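Actin-related protein 8 (PDB 4FO0) binds ATP with low basal ATPase activity and serves as a proposed core subunit of the INO80 chromatin-remodelling complex, which is involved in transcription, replication and probably DNA repair. Local coordinates at residues A[63-68]-A[368-374]; A[55-59]-A[161-166]; A[259-263]-A[483-488]; A[105-110]-A[293-299]. Residue numbers count along the deposited sequence, not the author numbering.

Interaction 1 of 4, residues A[63-68]-A[368-374]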
loop_
_atom_site.group_PDB
_atom_site.type_symbol
_atom_site.label_atom_id
_atom_site.label_comp_id
_atom_site.label_asym_id
_atom_site.label_seq_id
_atom_site.Cartn_x
_atom_site.Cartn_y
_atom_site.Cartn_z
ATOM N N ARG A 63 2.743 -11.628 10.134
ATOM C CA ARG A 63 1.620 -12.229 9.429
ATOM C C ARG A 63 1.717 -13.721 9.637
ATOM O O ARG A 63 2.763 -14.213 10.060
ATOM C CB ARG A 63 1.681 -11.892 7.931
ATOM C CG ARG A 63 3.027 -12.215 7.272
ATOM C CD ARG A 63 3.046 -11.820 5.806
ATOM N NE ARG A 63 1.973 -12.460 5.045
ATOM C CZ ARG A 63 1.685 -12.170 3.780
ATOM N NH1 ARG A 63 2.384 -11.252 3.136
ATOM N NH2 ARG A 63 0.698 -12.795 3.161
ATOM N N GLU A 64 0.636 -14.440 9.340
ATOM C CA GLU A 64 0.631 -15.900 9.443
ATOM C C GLU A 64 1.606 -16.566 8.478
ATOM O O GLU A 64 1.792 -16.115 7.350
ATOM C CB GLU A 64 -0.759 -16.456 9.158
ATOM C CG GLU A 64 -1.746 -16.370 10.293
ATOM C CD GLU A 64 -3.149 -16.742 9.831
ATOM O OE1 GLU A 64 -4.126 -16.117 10.304
ATOM O OE2 GLU A 64 -3.270 -17.655 8.980
ATOM N N GLY A 65 2.203 -17.665 8.920
ATOM C CA GLY A 65 2.996 -18.497 8.038
ATOM C C GLY A 65 4.481 -18.174 7.973
ATOM O O GLY A 65 5.204 -18.803 7.209
ATOM N N LEU A 66 4.945 -17.208 8.765
ATOM C CA LEU A 66 6.361 -16.847 8.749
ATOM C C LEU A 66 7.239 -17.851 9.489
ATOM O O LEU A 66 8.455 -17.871 9.295
ATOM C CB LEU A 66 6.585 -15.458 9.337
ATOM C CG LEU A 66 6.121 -14.282 8.490
ATOM C CD1 LEU A 66 6.483 -13.002 9.206
ATOM C CD2 LEU A 66 6.739 -14.332 7.095
ATOM N N ASN A 67 6.630 -18.671 10.344
ATOM C CA ASN A 67 7.402 -19.609 11.159
ATOM C C ASN A 67 6.991 -21.064 11.034
ATOM O O ASN A 67 7.104 -21.826 11.986
ATOM C CB ASN A 67 7.394 -19.196 12.631
ATOM C CG ASN A 67 8.148 -17.900 12.873
ATOM O OD1 ASN A 67 9.362 -17.824 12.652
ATOM N ND2 ASN A 67 7.431 -16.871 13.328
ATOM N N LYS A 68 6.509 -21.458 9.863
ATOM C CA LYS A 68 6.322 -22.871 9.592
ATOM C C LYS A 68 7.698 -23.547 9.567
ATOM O O LYS A 68 8.723 -22.872 9.484
ATOM C CB LYS A 68 5.613 -23.065 8.255
ATOM C CG LYS A 68 4.271 -22.406 8.160
ATOM C CD LYS A 68 3.326 -22.938 9.208
ATOM C CE LYS A 68 1.900 -22.498 8.916
ATOM N NZ LYS A 68 0.910 -23.258 9.726
ATOM N N GLY A 368 9.523 -16.100 3.039
ATOM C CA GLY A 368 9.374 -17.292 3.853
ATOM C C GLY A 368 7.957 -17.532 4.338
ATOM O O GLY A 368 7.759 -18.104 5.400
ATOM N N ILE A 369 6.968 -17.090 3.566
ATOM C CA ILE A 369 5.572 -17.294 3.934
ATOM C C ILE A 369 5.111 -18.660 3.449
ATOM O O ILE A 369 5.216 -18.981 2.270
ATOM C CB ILE A 369 4.657 -16.191 3.360
ATOM C CG1 ILE A 369 5.102 -14.814 3.868
ATOM C CG2 ILE A 369 3.221 -16.432 3.760
ATOM C CD1 ILE A 369 4.672 -13.654 2.960
ATOM N N VAL A 370 4.613 -19.472 4.370
ATOM C CA VAL A 370 4.266 -20.847 4.054
ATOM C C VAL A 370 2.825 -21.155 4.426
ATOM O O VAL A 370 2.361 -20.830 5.530
ATOM C CB VAL A 370 5.198 -21.833 4.783
ATOM C CG1 VAL A 370 4.810 -23.258 4.484
ATOM C CG2 VAL A 370 6.645 -21.590 4.376
ATOM N N GLY A 371 2.111 -21.767 3.489
ATOM C CA GLY A 371 0.767 -22.233 3.758
ATOM C C GLY A 371 -0.340 -21.213 3.593
ATOM O O GLY A 371 -1.419 -21.387 4.146
ATOM N N GLN A 372 -0.091 -20.156 2.829
ATOM C CA GLN A 372 -1.106 -19.129 2.627
ATOM C C GLN A 372 -1.420 -18.954 1.162
ATOM O O GLN A 372 -0.582 -19.219 0.293
ATOM C CB GLN A 372 -0.626 -17.801 3.192
ATOM C CG GLN A 372 0.168 -17.979 4.448
ATOM C CD GLN A 372 -0.712 -18.367 5.603
ATOM O OE1 GLN A 372 -1.741 -17.736 5.839
ATOM N NE2 GLN A 372 -0.328 -19.421 6.324
ATOM N N LYS A 373 -2.641 -18.516 0.892
ATOM C CA LYS A 373 -3.021 -18.100 -0.449
ATOM C C LYS A 373 -2.251 -16.816 -0.741
ATOM O O LYS A 373 -2.372 -15.836 -0.012
ATOM C CB LYS A 373 -4.536 -17.870 -0.526
ATOM C CG LYS A 373 -5.072 -17.578 -1.921
ATOM C CD LYS A 373 -6.561 -17.248 -1.854
ATOM C CE LYS A 373 -7.091 -16.712 -3.172
ATOM N NZ LYS A 373 -6.784 -17.628 -4.294
ATOM N N MET A 374 -1.437 -16.838 -1.785
ATOM C CA MET A 374 -0.531 -15.733 -2.081
ATOM C C MET A 374 -0.927 -14.981 -3.336
ATOM O O MET A 374 -0.617 -13.806 -3.494
ATOM C CB MET A 374 0.887 -16.270 -2.217
ATOM C CG MET A 374 1.440 -16.719 -0.891
ATOM S SD MET A 374 1.783 -15.251 0.095
ATOM C CE MET A 374 1.353 -15.881 1.710
#
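Begin at Gly368, whose carbonyl O lies 3.2 Å from Gly65 O. These are two acceptors, and the Ser71 hydroxyl beside them hydrogen-bonds to the first and, weakly, to the second. Ile369 follows: its CG1 packs against Leu66 CD2 at 3.7 Å, while its CD1 sits over one face of the Arg63 guanidinium, 3.3 Å from NH1. That guanidinium is held by a hydrogen bond to Ala277 O and a salt bridge to Asp282. Next comes the one hydrogen bond between the segments, Val370 N to Gly65 O at 3.0 Å, with Lys68 CG resting 3.5 Å from Val370 CB. At Gly371 the chain bends sharply, and Gln372 folds over so that its NE2 bonds to Val370 O (3.1 Å) and lies 3.9 Å from Gly65 CA. A CB on Gly65 would clash with Val370 O and Gln372 NE2. Finally Met374 brings CE to 3.5 Å from Arg63 NH2, and its backbone pairs with Ala277. The turn from Arg63 to Leu66 is a classic type II beta turn with glycine in its third position; here it joins a loop from the first half of the actin fold to the loop leading into an edge strand of the second half.

Interaction 2 of 4, residues A[55-59]-A[161-166]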
loop_
_atom_site.group_PDB
_atom_site.type_symbol
_atom_site.label_atom_id
_atom_site.label_comp_id
_atom_site.label_asym_id
_atom_site.label_seq_id
_atom_site.Cartn_x
_atom_site.Cartn_y
_atom_site.Cartn_z
ATOM N N LEU A 55 -4.858 -7.312 25.949
ATOM C CA LEU A 55 -4.644 -6.308 24.921
ATOM C C LEU A 55 -4.590 -6.927 23.526
ATOM O O LEU A 55 -3.742 -7.762 23.234
ATOM C CB LEU A 55 -3.391 -5.490 25.233
ATOM C CG LEU A 55 -3.693 -4.613 26.453
ATOM C CD1 LEU A 55 -2.509 -3.771 26.879
ATOM C CD2 LEU A 55 -4.894 -3.731 26.144
ATOM N N TYR A 56 -5.526 -6.539 22.671
ATOM C CA TYR A 56 -5.502 -6.997 21.292
ATOM C C TYR A 56 -4.704 -6.025 20.416
ATOM O O TYR A 56 -5.001 -4.826 20.361
ATOM C CB TYR A 56 -6.918 -7.170 20.741
ATOM C CG TYR A 56 -6.894 -7.714 19.343
ATOM C CD1 TYR A 56 -6.840 -6.862 18.241
ATOM C CD2 TYR A 56 -6.875 -9.085 19.119
ATOM C CE1 TYR A 56 -6.782 -7.371 16.943
ATOM C CE2 TYR A 56 -6.828 -9.600 17.837
ATOM C CZ TYR A 56 -6.778 -8.742 16.752
ATOM O OH TYR A 56 -6.722 -9.270 15.478
ATOM N N LYS A 57 -3.671 -6.535 19.756
ATOM C CA LYS A 57 -2.954 -5.731 18.772
ATOM C C LYS A 57 -3.046 -6.431 17.428
ATOM O O LYS A 57 -2.759 -7.624 17.326
ATOM C CB LYS A 57 -1.480 -5.519 19.154
ATOM C CG LYS A 57 -1.214 -4.966 20.557
ATOM C CD LYS A 57 -2.047 -3.725 20.882
ATOM C CE LYS A 57 -1.797 -3.255 22.324
ATOM N NZ LYS A 57 -0.357 -2.899 22.556
ATOM N N ASP A 58 -3.472 -5.708 16.398
ATOM C CA ASP A 58 -3.481 -6.297 15.065
ATOM C C ASP A 58 -2.054 -6.534 14.586
ATOM O O ASP A 58 -1.120 -5.829 14.966
ATOM C CB ASP A 58 -4.235 -5.409 14.061
ATOM C CG ASP A 58 -5.687 -5.840 13.861
ATOM O OD1 ASP A 58 -5.977 -7.057 13.936
ATOM O OD2 ASP A 58 -6.540 -4.959 13.621
ATOM N N SER A 59 -1.883 -7.530 13.738
ATOM C CA SER A 59 -0.593 -7.737 13.114
ATOM C C SER A 59 -0.367 -6.631 12.080
ATOM O O SER A 59 -1.308 -6.174 11.430
ATOM C CB SER A 59 -0.568 -9.108 12.445
ATOM O OG SER A 59 -1.395 -10.019 13.155
ATOM N N ASN A 161 -10.510 -6.485 7.361
ATOM C CA ASN A 161 -9.740 -7.291 8.296
ATOM C C ASN A 161 -10.614 -8.075 9.250
ATOM O O ASN A 161 -10.814 -7.664 10.402
ATOM C CB ASN A 161 -8.750 -6.465 9.096
ATOM C CG ASN A 161 -7.904 -7.340 9.998
ATOM O OD1 ASN A 161 -7.754 -8.533 9.726
ATOM N ND2 ASN A 161 -7.375 -6.778 11.079
ATOM N N ILE A 162 -11.131 -9.199 8.758
ATOM C CA ILE A 162 -11.986 -10.079 9.541
ATOM C C ILE A 162 -11.176 -11.199 10.177
ATOM O O ILE A 162 -10.357 -11.843 9.510
ATOM C CB ILE A 162 -13.055 -10.715 8.660
ATOM C CG1 ILE A 162 -13.912 -9.624 8.020
ATOM C CG2 ILE A 162 -13.872 -11.723 9.469
ATOM C CD1 ILE A 162 -15.344 -9.800 8.228
ATOM N N HIS A 163 -11.415 -11.435 11.464
ATOM C CA HIS A 163 -10.605 -12.380 12.228
ATOM C C HIS A 163 -11.278 -12.686 13.556
ATOM O O HIS A 163 -12.122 -11.922 14.023
ATOM C CB HIS A 163 -9.235 -11.773 12.495
ATOM C CG HIS A 163 -9.288 -10.531 13.332
ATOM N ND1 HIS A 163 -9.545 -10.557 14.687
ATOM C CD2 HIS A 163 -9.144 -9.224 13.005
ATOM C CE1 HIS A 163 -9.545 -9.322 15.159
ATOM N NE2 HIS A 163 -9.304 -8.494 14.159
ATOM N N PRO A 164 -10.888 -13.794 14.192
ATOM C CA PRO A 164 -11.522 -14.174 15.457
ATOM C C PRO A 164 -11.233 -13.129 16.505
ATOM O O PRO A 164 -10.150 -12.542 16.478
ATOM C CB PRO A 164 -10.805 -15.467 15.830
ATOM C CG PRO A 164 -10.227 -15.962 14.555
ATOM C CD PRO A 164 -9.831 -14.736 13.809
ATOM N N GLY A 165 -12.178 -12.885 17.406
ATOM C CA GLY A 165 -11.932 -11.966 18.498
ATOM C C GLY A 165 -12.473 -10.567 18.308
ATOM O O GLY A 165 -13.187 -10.295 17.342
ATOM N N PRO A 166 -12.112 -9.664 19.232
ATOM C CA PRO A 166 -12.628 -8.298 19.327
ATOM C C PRO A 166 -12.285 -7.483 18.090
ATOM O O PRO A 166 -11.119 -7.410 17.714
ATOM C CB PRO A 166 -11.873 -7.730 20.534
ATOM C CG PRO A 166 -10.603 -8.486 20.560
ATOM C CD PRO A 166 -10.973 -9.878 20.141
HETATM O O HOH W 1 -9.227 -5.776 13.798
#
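The CA-to-CB bond of Tyr56 points toward 161-166, and its t rotamer carries the ring beside that of His163, which adopts p; their planes are nearly parallel (9° apart). The rings are slid apart (centroids 4.9 Å) and barely overlap. The tyrosine hydroxyl lies over the imidazole face and donates to Asp58 OD1 at 2.8 Å, but is crowded in the model, so its place is less sure. ND1 of His163 donates to Pro164 O at 2.7 Å. Its NE2 meets a water at 2.7 Å, which donates to Asp58 OD2 at 2.8 Å. In the actin fold, 55-59 probably lies in the counterpart of subdomain 2, and 161-166 where that region returns to subdomain 1; 55-59 runs beside strand 149-152, with Tyr56 and Asp58 bonded to the Ile151 backbone. Asp58, at an off-rotamer chi1 of -97°, also accepts from Trp153 N; Asn161 ND2 bonds to Trp153 O and lies 3.2 Å from Asp58 OD1. Pro166 CG touches Tyr56 CB at 3.9 Å, and Pro166 O sits over the tyrosine ring.

Interaction 3 of 4, residues A[259-263]-A[483-488]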
loop_
_atom_site.group_PDB
_atom_site.type_symbol
_atom_site.label_atom_id
_atom_site.label_comp_id
_atom_site.label_asym_id
_atom_site.label_seq_id
_atom_site.Cartn_x
_atom_site.Cartn_y
_atom_site.Cartn_z
ATOM N N SER A 259 -1.448 -5.227 -6.829
ATOM C CA SER A 259 -2.393 -5.495 -7.904
ATOM C C SER A 259 -1.705 -5.374 -9.237
ATOM O O SER A 259 -0.895 -4.470 -9.444
ATOM C CB SER A 259 -3.548 -4.499 -7.890
ATOM O OG SER A 259 -4.379 -4.658 -6.755
ATOM N N VAL A 260 -2.034 -6.294 -10.135
ATOM C CA VAL A 260 -1.676 -6.178 -11.537
ATOM C C VAL A 260 -2.937 -6.318 -12.386
ATOM O O VAL A 260 -3.836 -7.105 -12.064
ATOM C CB VAL A 260 -0.681 -7.261 -11.958
ATOM C CG1 VAL A 260 -0.072 -6.921 -13.311
ATOM C CG2 VAL A 260 0.408 -7.377 -10.929
ATOM N N CYS A 261 -3.021 -5.543 -13.461
ATOM C CA CYS A 261 -4.100 -5.739 -14.414
ATOM C C CYS A 261 -3.903 -4.885 -15.650
ATOM O O CYS A 261 -3.097 -3.952 -15.662
ATOM C CB CYS A 261 -5.461 -5.472 -13.775
ATOM S SG CYS A 261 -5.942 -3.723 -13.659
ATOM N N CYS A 262 -4.627 -5.223 -16.705
ATOM C CA CYS A 262 -4.551 -4.448 -17.931
ATOM C C CYS A 262 -5.810 -3.643 -18.115
ATOM O O CYS A 262 -6.921 -4.174 -18.034
ATOM C CB CYS A 262 -4.307 -5.360 -19.121
ATOM S SG CYS A 262 -2.671 -6.081 -19.063
ATOM N N VAL A 263 -5.628 -2.350 -18.342
ATOM C CA VAL A 263 -6.759 -1.447 -18.445
ATOM C C VAL A 263 -6.750 -0.810 -19.812
ATOM O O VAL A 263 -5.715 -0.335 -20.286
ATOM C CB VAL A 263 -6.727 -0.375 -17.336
ATOM C CG1 VAL A 263 -7.686 0.764 -17.641
ATOM C CG2 VAL A 263 -7.049 -1.004 -15.998
ATOM N N ALA A 483 4.261 -11.689 -12.749
ATOM C CA ALA A 483 2.852 -11.334 -12.663
ATOM C C ALA A 483 2.466 -10.341 -13.751
ATOM O O ALA A 483 1.431 -10.483 -14.402
ATOM C CB ALA A 483 2.554 -10.743 -11.323
ATOM N N ILE A 484 3.290 -9.322 -13.942
ATOM C CA ILE A 484 3.021 -8.362 -14.994
ATOM C C ILE A 484 2.927 -9.066 -16.334
ATOM O O ILE A 484 1.978 -8.858 -17.079
ATOM C CB ILE A 484 4.102 -7.293 -15.063
ATOM C CG1 ILE A 484 3.991 -6.391 -13.834
ATOM C CG2 ILE A 484 3.992 -6.491 -16.387
ATOM C CD1 ILE A 484 5.166 -5.483 -13.654
ATOM N N LEU A 485 3.920 -9.899 -16.629
ATOM C CA LEU A 485 3.965 -10.641 -17.879
ATOM C C LEU A 485 2.743 -11.545 -18.012
ATOM O O LEU A 485 1.996 -11.476 -18.985
ATOM C CB LEU A 485 5.249 -11.463 -17.949
ATOM C CG LEU A 485 6.507 -10.617 -18.150
ATOM C CD1 LEU A 485 7.746 -11.481 -18.249
ATOM C CD2 LEU A 485 6.374 -9.727 -19.367
ATOM N N HIS A 486 2.537 -12.385 -17.012
ATOM C CA HIS A 486 1.400 -13.285 -17.009
ATOM C C HIS A 486 0.080 -12.561 -17.266
ATOM O O HIS A 486 -0.758 -13.029 -18.026
ATOM C CB HIS A 486 1.327 -14.026 -15.684
ATOM C CG HIS A 486 0.134 -14.914 -15.571
ATOM N ND1 HIS A 486 -1.101 -14.448 -15.177
ATOM C CD2 HIS A 486 -0.020 -16.236 -15.818
ATOM C CE1 HIS A 486 -1.964 -15.449 -15.171
ATOM N NE2 HIS A 486 -1.333 -16.545 -15.555
ATOM N N SER A 487 -0.098 -11.423 -16.616
ATOM C CA SER A 487 -1.302 -10.621 -16.763
ATOM C C SER A 487 -1.496 -10.166 -18.216
ATOM O O SER A 487 -2.567 -10.318 -18.790
ATOM C CB SER A 487 -1.207 -9.410 -15.823
ATOM O OG SER A 487 -2.178 -8.418 -16.111
ATOM N N ILE A 488 -0.451 -9.602 -18.802
ATOM C CA ILE A 488 -0.503 -9.104 -20.165
ATOM C C ILE A 488 -0.755 -10.245 -21.132
ATOM O O ILE A 488 -1.430 -10.086 -22.149
ATOM C CB ILE A 488 0.820 -8.403 -20.533
ATOM C CG1 ILE A 488 1.007 -7.164 -19.647
ATOM C CG2 ILE A 488 0.849 -8.043 -22.009
ATOM C CD1 ILE A 488 2.267 -6.379 -19.906
#
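This is a buried helix-on-sheet contact: helix 480-489 lies against strand 258-264 of the six-stranded mixed sheet in the second half of the actin fold, the part that corresponds to subdomain 3 of actin. Strand 259-263 and helix 483-488 run in roughly the same direction, with a signed crossing angle of -33°, and their axes come as near as 7.8 Å. Ala483 and Ser487, the helix residues that point at the strand, are small, consistent with this close approach. Val260 and Cys262 point toward the helix, whereas Cys261 points away. Val260 does most of the work. Its CG2 meets Ala483 CB at 4.0 Å, and its CG1 is 4.1 Å from Ile484 CG1 and 3.7 Å from Ser487 CB. Neighbouring strands extend the same surface, since Ile484 also rests on Cys249 and Val251, and Ala483 on Leu276. No hydrogen bond crosses the interface; the one hydroxyl in it, that of Ser487, is satisfied by Thr272 O. Further along, helix 494-502 closes in through Met500, which touches both Cys262 and Ile488, and there Cys262 SG stands 3.9 Å from Ile488 CG1 and 3.8 Å from Ser487 OG.

Interaction 4 of 4, residues A[105-110]-A[293-299]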
loop_
_atom_site.group_PDB
_atom_site.type_symbol
_atom_site.label_atom_id
_atom_site.label_comp_id
_atom_site.label_asym_id
_atom_site.label_seq_id
_atom_site.Cartn_x
_atom_site.Cartn_y
_atom_site.Cartn_z
ATOM N N ALA A 105 30.366 -6.706 8.130
ATOM C CA ALA A 105 29.589 -5.610 8.703
ATOM C C ALA A 105 29.313 -5.844 10.189
ATOM O O ALA A 105 29.504 -4.955 11.012
ATOM C CB ALA A 105 28.279 -5.436 7.946
ATOM N N ARG A 106 28.859 -7.044 10.531
ATOM C CA ARG A 106 28.568 -7.368 11.922
ATOM C C ARG A 106 29.743 -7.013 12.837
ATOM O O ARG A 106 29.545 -6.443 13.910
ATOM C CB ARG A 106 28.157 -8.839 12.065
ATOM C CG ARG A 106 27.479 -9.192 13.387
ATOM C CD ARG A 106 26.677 -10.509 13.310
ATOM N NE ARG A 106 27.442 -11.630 12.753
ATOM C CZ ARG A 106 27.164 -12.255 11.603
ATOM N NH1 ARG A 106 26.122 -11.886 10.864
ATOM N NH2 ARG A 106 27.927 -13.262 11.192
ATOM N N SER A 107 30.964 -7.314 12.402
ATOM C CA SER A 107 32.154 -7.034 13.206
ATOM C C SER A 107 32.270 -5.568 13.593
ATOM O O SER A 107 32.440 -5.234 14.762
ATOM C CB SER A 107 33.417 -7.457 12.470
ATOM O OG SER A 107 33.566 -8.858 12.542
ATOM N N TYR A 108 32.201 -4.699 12.598
ATOM C CA TYR A 108 32.212 -3.267 12.844
ATOM C C TYR A 108 30.967 -2.832 13.625
ATOM O O TYR A 108 31.032 -1.978 14.511
ATOM C CB TYR A 108 32.248 -2.531 11.508
ATOM C CG TYR A 108 32.080 -1.033 11.615
ATOM C CD1 TYR A 108 30.820 -0.471 11.777
ATOM C CD2 TYR A 108 33.180 -0.178 11.537
ATOM C CE1 TYR A 108 30.653 0.895 11.866
ATOM C CE2 TYR A 108 33.029 1.198 11.626
ATOM C CZ TYR A 108 31.757 1.730 11.789
ATOM O OH TYR A 108 31.581 3.096 11.880
ATOM N N ASN A 109 29.828 -3.418 13.289
ATOM C CA ASN A 109 28.573 -2.897 13.782
ATOM C C ASN A 109 28.354 -3.049 15.271
ATOM O O ASN A 109 27.841 -2.143 15.941
ATOM C CB ASN A 109 27.384 -3.423 12.969
ATOM C CG ASN A 109 27.096 -2.558 11.764
ATOM O OD1 ASN A 109 27.475 -1.384 11.727
ATOM N ND2 ASN A 109 26.453 -3.145 10.752
ATOM N N LYS A 110 28.735 -4.179 15.824
ATOM C CA LYS A 110 28.329 -4.338 17.202
ATOM C C LYS A 110 29.384 -3.910 18.234
ATOM O O LYS A 110 29.305 -4.235 19.422
ATOM C CB LYS A 110 27.593 -5.667 17.418
ATOM C CG LYS A 110 26.393 -5.789 16.398
ATOM C CD LYS A 110 24.959 -5.870 17.029
ATOM C CE LYS A 110 24.469 -7.323 17.162
ATOM N NZ LYS A 110 23.137 -7.497 17.835
ATOM N N ARG A 293 21.226 -9.802 10.676
ATOM C CA ARG A 293 22.410 -10.568 10.309
ATOM C C ARG A 293 23.656 -9.680 10.169
ATOM O O ARG A 293 24.769 -10.129 10.397
ATOM C CB ARG A 293 22.166 -11.380 9.030
ATOM C CG ARG A 293 21.120 -12.466 9.189
ATOM C CD ARG A 293 20.331 -12.711 7.891
ATOM N NE ARG A 293 20.997 -13.630 6.965
ATOM C CZ ARG A 293 21.790 -13.257 5.961
ATOM N NH1 ARG A 293 22.337 -14.180 5.181
ATOM N NH2 ARG A 293 22.039 -11.969 5.730
ATOM N N ALA A 294 23.471 -8.420 9.803
ATOM C CA ALA A 294 24.601 -7.497 9.715
ATOM C C ALA A 294 24.924 -6.806 11.046
ATOM O O ALA A 294 25.708 -5.856 11.072
ATOM C CB ALA A 294 24.354 -6.461 8.637
ATOM N N GLY A 295 24.314 -7.263 12.142
ATOM C CA GLY A 295 24.539 -6.654 13.447
ATOM C C GLY A 295 23.830 -5.330 13.720
ATOM O O GLY A 295 24.393 -4.419 14.327
ATOM N N PHE A 296 22.589 -5.231 13.267
ATOM C CA PHE A 296 21.726 -4.077 13.516
ATOM C C PHE A 296 21.805 -3.604 14.965
ATOM O O PHE A 296 21.437 -4.339 15.888
ATOM C CB PHE A 296 20.293 -4.476 13.183
ATOM C CG PHE A 296 19.325 -3.355 13.230
ATOM C CD1 PHE A 296 19.520 -2.219 12.448
ATOM C CD2 PHE A 296 18.194 -3.439 14.039
ATOM C CE1 PHE A 296 18.600 -1.172 12.482
ATOM C CE2 PHE A 296 17.276 -2.408 14.077
ATOM C CZ PHE A 296 17.475 -1.271 13.293
ATOM N N PRO A 297 22.258 -2.359 15.169
ATOM C CA PRO A 297 22.675 -1.938 16.508
ATOM C C PRO A 297 21.504 -1.726 17.469
ATOM O O PRO A 297 21.713 -1.730 18.674
ATOM C CB PRO A 297 23.421 -0.623 16.252
ATOM C CG PRO A 297 23.238 -0.311 14.778
ATOM C CD PRO A 297 22.205 -1.227 14.237
ATOM N N TYR A 298 20.296 -1.540 16.952
ATOM C CA TYR A 298 19.129 -1.419 17.821
ATOM C C TYR A 298 18.623 -2.821 18.197
ATOM O O TYR A 298 17.731 -3.378 17.562
ATOM C CB TYR A 298 18.040 -0.580 17.146
ATOM C CG TYR A 298 16.758 -0.446 17.936
ATOM C CD1 TYR A 298 16.759 -0.497 19.327
ATOM C CD2 TYR A 298 15.538 -0.286 17.288
ATOM C CE1 TYR A 298 15.577 -0.386 20.046
ATOM C CE2 TYR A 298 14.359 -0.170 18.000
ATOM C CZ TYR A 298 14.383 -0.217 19.376
ATOM O OH TYR A 298 13.208 -0.096 20.081
ATOM N N ARG A 299 19.106 -3.364 19.271
ATOM C CA ARG A 299 18.920 -4.746 19.507
ATOM C C ARG A 299 17.637 -5.090 20.178
ATOM O O ARG A 299 17.279 -6.215 20.228
ATOM C CB ARG A 299 20.051 -5.271 20.340
ATOM C CG ARG A 299 21.327 -5.476 19.585
ATOM C CD ARG A 299 22.456 -4.767 20.274
ATOM N NE ARG A 299 23.563 -4.491 19.374
ATOM C CZ ARG A 299 24.452 -3.523 19.564
ATOM N NH1 ARG A 299 24.346 -2.721 20.606
ATOM N NH2 ARG A 299 25.429 -3.332 18.692
#
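Ala105, on helix 102-109 from the first half of the actin fold, opens the contact with a methyl-to-methyl touch, its CB 4.1 Å from Ala294 CB. Next, Arg106 lies against the chain where helix 280-293 of the second half ends: its CA makes a CA-H...O contact with Ala294 O at 3.3 Å, and its CG is 3.9 Å from Gly295 CA. That glycine, at positive phi, is the C-prime residue of a Schellman motif, and sits tight under this helix; a CB there would clash with Lys110 CG. Ser107 and Tyr108 face elsewhere, Tyr108 making a cation-pi contact with Arg349. Asn109, one turn after Ala105, is the pivotal residue: ND2 donates to Ala294 O at 2.8 Å and an almost straight 176°, while OD1 accepts from Arg349 N, tying the helix end to strand 343-350. Lys110, just past the helix, lays its CD 3.1 Å from Gly295 O and equally close to Arg299 NE, and its NZ is 3.4 Å from Arg299 NE. Two positive charges side by side bring no attraction, so between these segments the clear polar link is neutral, an asparagine amide satisfying a carbonyl at a helix end, backed by close backbone packing.

Overall arrangement
Along the chain the segments come in the order 55-59, 63-68, 105-110, 161-166, 259-263, 293-299, 368-374 and 483-488. Interactions 1 and 2 use the same loop between strand 38-47 and helix 71-88, with centres 18 Å apart: one end stays within the first half of the actin fold, the other reaches the second. Interactions 1 and 4 both meet helix 280-293, the former near its N-terminal part, the latter at its C-terminal end; their centres are 27 Å apart. Interaction 3 packs a helix on the six-stranded sheet whose edge strand 375-377 follows interaction 1; it is 40 Å, centre to centre, from interaction 4. Interactions 1 and 4 thus both link the two halves of the ATP-binding fold.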